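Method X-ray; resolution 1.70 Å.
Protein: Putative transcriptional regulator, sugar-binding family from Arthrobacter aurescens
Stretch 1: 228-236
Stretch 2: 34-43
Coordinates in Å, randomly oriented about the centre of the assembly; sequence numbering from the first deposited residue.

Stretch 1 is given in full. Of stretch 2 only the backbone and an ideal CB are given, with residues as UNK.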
ATOM      1  N   CYS A 228      -1.183   0.405  -6.864  1.00 14.96           N
ATOM      2  CA  CYS A 228       0.018   0.102  -6.106  1.00 13.37           C
ATOM      3  C   CYS A 228       1.096   1.114  -6.462  1.00 14.05           C
ATOM      4  O   CYS A 228       1.421   1.303  -7.641  1.00 15.17           O
ATOM      5  CB  CYS A 228       0.476  -1.317  -6.463  1.00 13.54           C
ATOM      6  SG  CYS A 228       1.980  -1.832  -5.625  1.00 19.34           S
ATOM      7  N   VAL A 229       1.661   1.770  -5.450  1.00 12.19           N
ATOM      8  CA  VAL A 229       2.612   2.851  -5.700  1.00 13.27           C
ATOM      9  C   VAL A 229       3.926   2.510  -5.035  1.00 18.74           C
ATOM     10  O   VAL A 229       3.963   2.276  -3.837  1.00 18.38           O
ATOM     11  CB  VAL A 229       2.127   4.194  -5.133  1.00 15.76           C
ATOM     12  CG1 VAL A 229       3.127   5.288  -5.488  1.00 14.72           C
ATOM     13  CG2 VAL A 229       0.720   4.530  -5.654  1.00 19.06           C
ATOM     14  N   VAL A 230       4.997   2.480  -5.819  1.00 18.18           N
ATOM     15  CA  VAL A 230       6.302   2.075  -5.315  1.00 18.63           C
ATOM     16  C   VAL A 230       7.414   3.038  -5.716  1.00 18.92           C
ATOM     17  O   VAL A 230       7.482   3.466  -6.856  1.00 18.94           O
ATOM     18  CB  VAL A 230       6.644   0.680  -5.861  1.00 23.88           C
ATOM     19  CG1 VAL A 230       8.119   0.377  -5.678  1.00 27.44           C
ATOM     20  CG2 VAL A 230       5.781  -0.362  -5.169  1.00 25.78           C
ATOM     21  N   SER A 231       8.301   3.359  -4.774  1.00 21.10           N
ATOM     22  CA  SER A 231       9.482   4.162  -5.096  1.00 23.37           C
ATOM     23  C   SER A 231      10.723   3.658  -4.356  1.00 23.39           C
ATOM     24  O   SER A 231      10.668   3.370  -3.159  1.00 29.22           O
ATOM     25  CB  SER A 231       9.240   5.638  -4.774  1.00 24.62           C
ATOM     26  OG  SER A 231      10.341   6.421  -5.196  1.00 25.90           O
ATOM     27  N   GLY A 232      11.831   3.530  -5.074  1.00 24.83           N
ATOM     28  CA  GLY A 232      13.059   3.025  -4.480  1.00 26.70           C
ATOM     29  C   GLY A 232      13.379   1.633  -4.992  1.00 29.13           C
ATOM     30  O   GLY A 232      12.750   0.656  -4.581  1.00 26.97           O
ATOM     31  N   ALA A 233      14.356   1.545  -5.892  1.00 26.59           N
ATOM     32  CA  ALA A 233      14.732   0.277  -6.514  1.00 30.25           C
ATOM     33  C   ALA A 233      15.221  -0.776  -5.523  1.00 32.57           C
ATOM     34  O   ALA A 233      15.117  -1.971  -5.782  1.00 39.46           O
ATOM     35  CB  ALA A 233      15.785   0.504  -7.593  1.00 26.41           C
ATOM     36  N   SER A 234      15.765  -0.340  -4.393  1.00 37.11           N
ATOM     37  CA  SER A 234      16.297  -1.281  -3.416  1.00 38.87           C
ATOM     38  C   SER A 234      15.182  -2.005  -2.658  1.00 40.30           C
ATOM     39  O   SER A 234      15.452  -2.822  -1.776  1.00 46.39           O
ATOM     40  CB  SER A 234      17.231  -0.570  -2.437  1.00 37.66           C
ATOM     41  OG  SER A 234      16.505   0.325  -1.617  1.00 39.40           O
ATOM     42  N   LYS A 235      13.934  -1.703  -3.004  1.00 36.83           N
ATOM     43  CA  LYS A 235      12.775  -2.347  -2.387  1.00 37.51           C
ATOM     44  C   LYS A 235      12.028  -3.266  -3.365  1.00 35.51           C
ATOM     45  O   LYS A 235      10.843  -3.579  -3.181  1.00 32.97           O
ATOM     46  CB  LYS A 235      11.815  -1.291  -1.845  1.00 37.08           C
ATOM     47  CG  LYS A 235      12.409  -0.444  -0.726  1.00 41.71           C
ATOM     48  CD  LYS A 235      11.382   0.529  -0.168  1.00 47.10           C
ATOM     49  CE  LYS A 235      12.025   1.507   0.805  1.00 50.16           C
ATOM     50  NZ  LYS A 235      11.043   2.495   1.334  1.00 53.24           N
ATOM     51  N   ILE A 236      12.727  -3.704  -4.404  1.00 35.83           N
ATOM     52  CA  ILE A 236      12.079  -4.462  -5.468  1.00 31.33           C
ATOM     53  C   ILE A 236      11.607  -5.850  -5.027  1.00 26.93           C
ATOM     54  O   ILE A 236      10.679  -6.407  -5.611  1.00 29.38           O
ATOM     55  CB  ILE A 236      12.977  -4.559  -6.722  1.00 38.10           C
ATOM     56  CG1 ILE A 236      12.146  -4.281  -7.973  1.00 40.71           C
ATOM     57  CG2 ILE A 236      13.664  -5.914  -6.798  1.00 42.77           C
ATOM     58  CD1 ILE A 236      11.379  -2.970  -7.893  1.00 38.97           C
ATOM     59  N   UNK A  34      17.423  11.918  -4.635  1.00 47.13           N
ATOM     60  CA  UNK A  34      17.368  11.174  -3.379  1.00 52.29           C
ATOM     61  C   UNK A  34      16.023  10.469  -3.179  1.00 47.08           C
ATOM     62  O   UNK A  34      15.096  10.660  -3.965  1.00 37.81           O
ATOM     63  CB  UNK A  34      17.637  12.117  -2.205  1.00 52.29           C
ATOM     64  N   UNK A  35      15.920   9.658  -2.131  1.00 42.99           N
ATOM     65  CA  UNK A  35      14.709   8.867  -1.898  1.00 43.43           C
ATOM     66  C   UNK A  35      13.442   9.711  -1.798  1.00 41.74           C
ATOM     67  O   UNK A  35      12.435   9.424  -2.455  1.00 30.54           O
ATOM     68  CB  UNK A  35      14.870   8.047  -0.616  1.00 43.43           C
ATOM     69  N   UNK A  36      13.493  10.740  -0.959  1.00 33.51           N
ATOM     70  CA  UNK A  36      12.326  11.576  -0.713  1.00 32.60           C
ATOM     71  C   UNK A  36      11.889  12.288  -1.990  1.00 29.90           C
ATOM     72  O   UNK A  36      10.696  12.359  -2.288  1.00 28.29           O
ATOM     73  CB  UNK A  36      12.623  12.596   0.388  1.00 32.60           C
ATOM     74  N   UNK A  37      12.858  12.815  -2.734  1.00 29.00           N
ATOM     75  CA  UNK A  37      12.556  13.580  -3.943  1.00 29.85           C
ATOM     76  C   UNK A  37      12.055  12.664  -5.053  1.00 29.83           C
ATOM     77  O   UNK A  37      11.208  13.052  -5.848  1.00 25.75           O
ATOM     78  CB  UNK A  37      13.792  14.350  -4.413  1.00 29.85           C
ATOM     79  N   UNK A  38      12.591  11.451  -5.100  1.00 24.52           N
ATOM     80  CA  UNK A  38      12.145  10.456  -6.066  1.00 25.13           C
ATOM     81  C   UNK A  38      10.708  10.056  -5.764  1.00 22.98           C
ATOM     82  O   UNK A  38       9.879   9.977  -6.666  1.00 21.27           O
ATOM     83  CB  UNK A  38      13.061   9.230  -6.049  1.00 25.13           C
ATOM     84  N   UNK A  39      10.416   9.806  -4.490  1.00 22.98           N
ATOM     85  CA  UNK A  39       9.068   9.455  -4.069  1.00 20.23           C
ATOM     86  C   UNK A  39       8.098  10.582  -4.384  1.00 23.49           C
ATOM     87  O   UNK A  39       6.973  10.347  -4.802  1.00 21.96           O
ATOM     88  CB  UNK A  39       9.039   9.131  -2.574  1.00 20.23           C
ATOM     89  N   UNK A  40       8.537  11.816  -4.185  1.00 20.34           N
ATOM     90  CA  UNK A  40       7.653  12.947  -4.418  1.00 24.09           C
ATOM     91  C   UNK A  40       7.170  12.935  -5.866  1.00 27.88           C
ATOM     92  O   UNK A  40       6.001  13.229  -6.165  1.00 22.62           O
ATOM     93  CB  UNK A  40       8.361  14.264  -4.095  1.00 24.09           C
ATOM     94  N   UNK A  41       8.074  12.567  -6.764  1.00 19.04           N
ATOM     95  CA  UNK A  41       7.754  12.544  -8.181  1.00 20.62           C
ATOM     96  C   UNK A  41       6.912  11.339  -8.566  1.00 19.33           C
ATOM     97  O   UNK A  41       6.035  11.439  -9.426  1.00 22.63           O
ATOM     98  CB  UNK A  41       9.042  12.559  -9.007  1.00 20.62           C
ATOM     99  N   UNK A  42       7.185  10.194  -7.942  1.00 18.67           N
ATOM    100  CA  UNK A  42       6.343   9.026  -8.164  1.00 18.58           C
ATOM    101  C   UNK A  42       4.945   9.345  -7.642  1.00 16.26           C
ATOM    102  O   UNK A  42       3.940   9.035  -8.284  1.00 18.17           O
ATOM    103  CB  UNK A  42       6.920   7.784  -7.481  1.00 18.58           C
ATOM    104  N   UNK A  43       4.888   9.983  -6.471  1.00 18.28           N
ATOM    105  CA  UNK A  43       3.607  10.278  -5.842  1.00 24.34           C
ATOM    106  C   UNK A  43       2.758  11.228  -6.682  1.00 17.38           C
ATOM    107  O   UNK A  43       1.530  11.101  -6.721  1.00 21.77           O
ATOM    108  CB  UNK A  43       3.833  10.877  -4.452  1.00 24.34           C
TER

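Position 34 lies just before a helix, with phi/psi of -88/174 and nothing of stretch 1 within 5.5 Å of its ideal CB. Such a site favours a short polar side chain, Ser, Thr, Asp or Asn, that can accept from a free backbone NH of the first turn. It is Asn-34, whose OD1 receives a capping bond from the backbone N of position 37 at 2.8 Å.

At 35 the helix begins and CA-to-CB points sideways. Only a long side chain could reach stretch 1, where the amine of Lys-235 would welcome an acid, though Gln or another polar residue would also do. The residue is Glu-35. Its OE1 stands 4.5 Å from NZ of Lys-235, beyond a salt bridge but near enough for attraction between opposite charges. Its backbone O accepts from a water at 2.9 Å, and that water also bonds OG of Ser-231 at 2.6 Å, linking the stretches where no direct hydrogen bond does.

Position 36 points away and stretch 1 sets no demand; Ala-36 serves as a good helix former. Position 37 is out of reach, and many polar residues would fit. Glu-37 places OE1 2.9 Å from NH1 of the residue at 41, a salt bridge one turn along.

Position 38 points toward stretch 1, its ideal CB 4.0 Å from OG of Ser-231. A small or medium side chain, such as Ala, Ser, Thr or Val, seems suitable. Thr-38 turns CG2 to within 3.4 Å of Ser-231 OG, while its OG1 donates to O of Asn-34 at 2.7 Å.

Position 39 points sideways, its ideal CB also 4.0 Å from Ser-231 OG; an aliphatic chain could lie along the serine's CB. Leu-39 does so, CD1 packing 3.9 Å from CB of Ser-231. Its N is 3.5 Å from Ser-231 OG, but the angle is too poor for a hydrogen bond.

Position 40 points away and suits a polar residue; Asp-40 bonds through OD1 elsewhere in the structure. Position 41 is sideways with no near neighbour in stretch 1, which sets no limit, so many helix-compatible residues would do, long polar or charged ones included. Arg-41 leads away, NH1 also donating to O of Glu-37 at 2.9 Å.

Position 42 faces stretch 1 squarely: CB of Ser-231, O of Val-230 and CG1 of Val-229 all lie within 5.0 Å of its ideal CB. A compact apolar residue, Val, Ile or Ala, suits this surface. Val-42 sets CG1 3.8 Å from CG1 of Val-229 and CG2 3.7 Å from OG of Ser-231.

Position 43 points sideways, without close contact; stretch 1 does not decide the choice, and Ala, Leu or another good helix former would be acceptable. Ala-43 continues the helix, its N bonding O of Leu-39 at 2.7 Å.

Stretch 2 34-43: NEAETLDRVA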
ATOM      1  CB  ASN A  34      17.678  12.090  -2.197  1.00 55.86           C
ATOM      2  CG  ASN A  34      16.436  12.507  -1.441  1.00 63.84           C
ATOM      3  OD1 ASN A  34      15.522  13.108  -2.006  1.00 64.75           O
ATOM      4  ND2 ASN A  34      16.394  12.190  -0.152  1.00 68.75           N
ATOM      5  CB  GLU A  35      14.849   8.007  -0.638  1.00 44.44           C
ATOM      6  CG  GLU A  35      15.427   6.627  -0.891  1.00 53.99           C
ATOM      7  CD  GLU A  35      14.833   5.568   0.026  1.00 63.30           C
ATOM      8  OE1 GLU A  35      14.784   4.386  -0.380  1.00 65.78           O
ATOM      9  OE2 GLU A  35      14.402   5.917   1.146  1.00 66.97           O
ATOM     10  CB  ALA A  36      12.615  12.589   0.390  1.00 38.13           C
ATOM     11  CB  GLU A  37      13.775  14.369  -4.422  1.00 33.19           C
ATOM     12  CG  GLU A  37      14.185  15.517  -3.493  1.00 43.29           C
ATOM     13  CD  GLU A  37      13.068  16.527  -3.234  1.00 52.54           C
ATOM     14  OE1 GLU A  37      12.085  16.569  -4.010  1.00 49.93           O
ATOM     15  OE2 GLU A  37      13.179  17.290  -2.246  1.00 56.88           O
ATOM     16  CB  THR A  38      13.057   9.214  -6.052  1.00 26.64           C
ATOM     17  OG1 THR A  38      14.390   9.605  -6.388  1.00 27.37           O
ATOM     18  CG2 THR A  38      12.584   8.183  -7.055  1.00 25.97           C
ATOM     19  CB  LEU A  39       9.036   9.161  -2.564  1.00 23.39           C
ATOM     20  CG  LEU A  39       7.650   8.956  -1.949  1.00 23.68           C
ATOM     21  CD1 LEU A  39       6.885   7.836  -2.664  1.00 23.72           C
ATOM     22  CD2 LEU A  39       7.732   8.682  -0.438  1.00 27.17           C
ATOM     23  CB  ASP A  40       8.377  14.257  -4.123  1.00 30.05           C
ATOM     24  CG  ASP A  40       7.430  15.347  -3.695  1.00 37.65           C
ATOM     25  OD1 ASP A  40       6.454  15.015  -2.988  1.00 39.28           O
ATOM     26  OD2 ASP A  40       7.655  16.524  -4.058  1.00 41.66           O
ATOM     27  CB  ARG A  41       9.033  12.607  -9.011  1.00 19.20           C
ATOM     28  CG  ARG A  41       9.579  14.042  -9.116  1.00 23.64           C
ATOM     29  CD  ARG A  41      11.082  14.093  -8.996  1.00 24.82           C
ATOM     30  NE  ARG A  41      11.563  15.474  -9.022  1.00 28.16           N
ATOM     31  CZ  ARG A  41      11.725  16.245  -7.947  1.00 33.97           C
ATOM     32  NH1 ARG A  41      11.448  15.782  -6.728  1.00 27.85           N
ATOM     33  NH2 ARG A  41      12.169  17.490  -8.090  1.00 32.16           N
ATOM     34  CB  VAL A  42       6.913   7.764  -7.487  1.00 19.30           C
ATOM     35  CG1 VAL A  42       5.943   6.579  -7.633  1.00 17.24           C
ATOM     36  CG2 VAL A  42       8.270   7.420  -8.083  1.00 19.11           C
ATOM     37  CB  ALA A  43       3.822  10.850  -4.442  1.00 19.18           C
TER
HETATM   38  O   HOH W   1      12.303   6.703  -3.453  1.00 27.31           O
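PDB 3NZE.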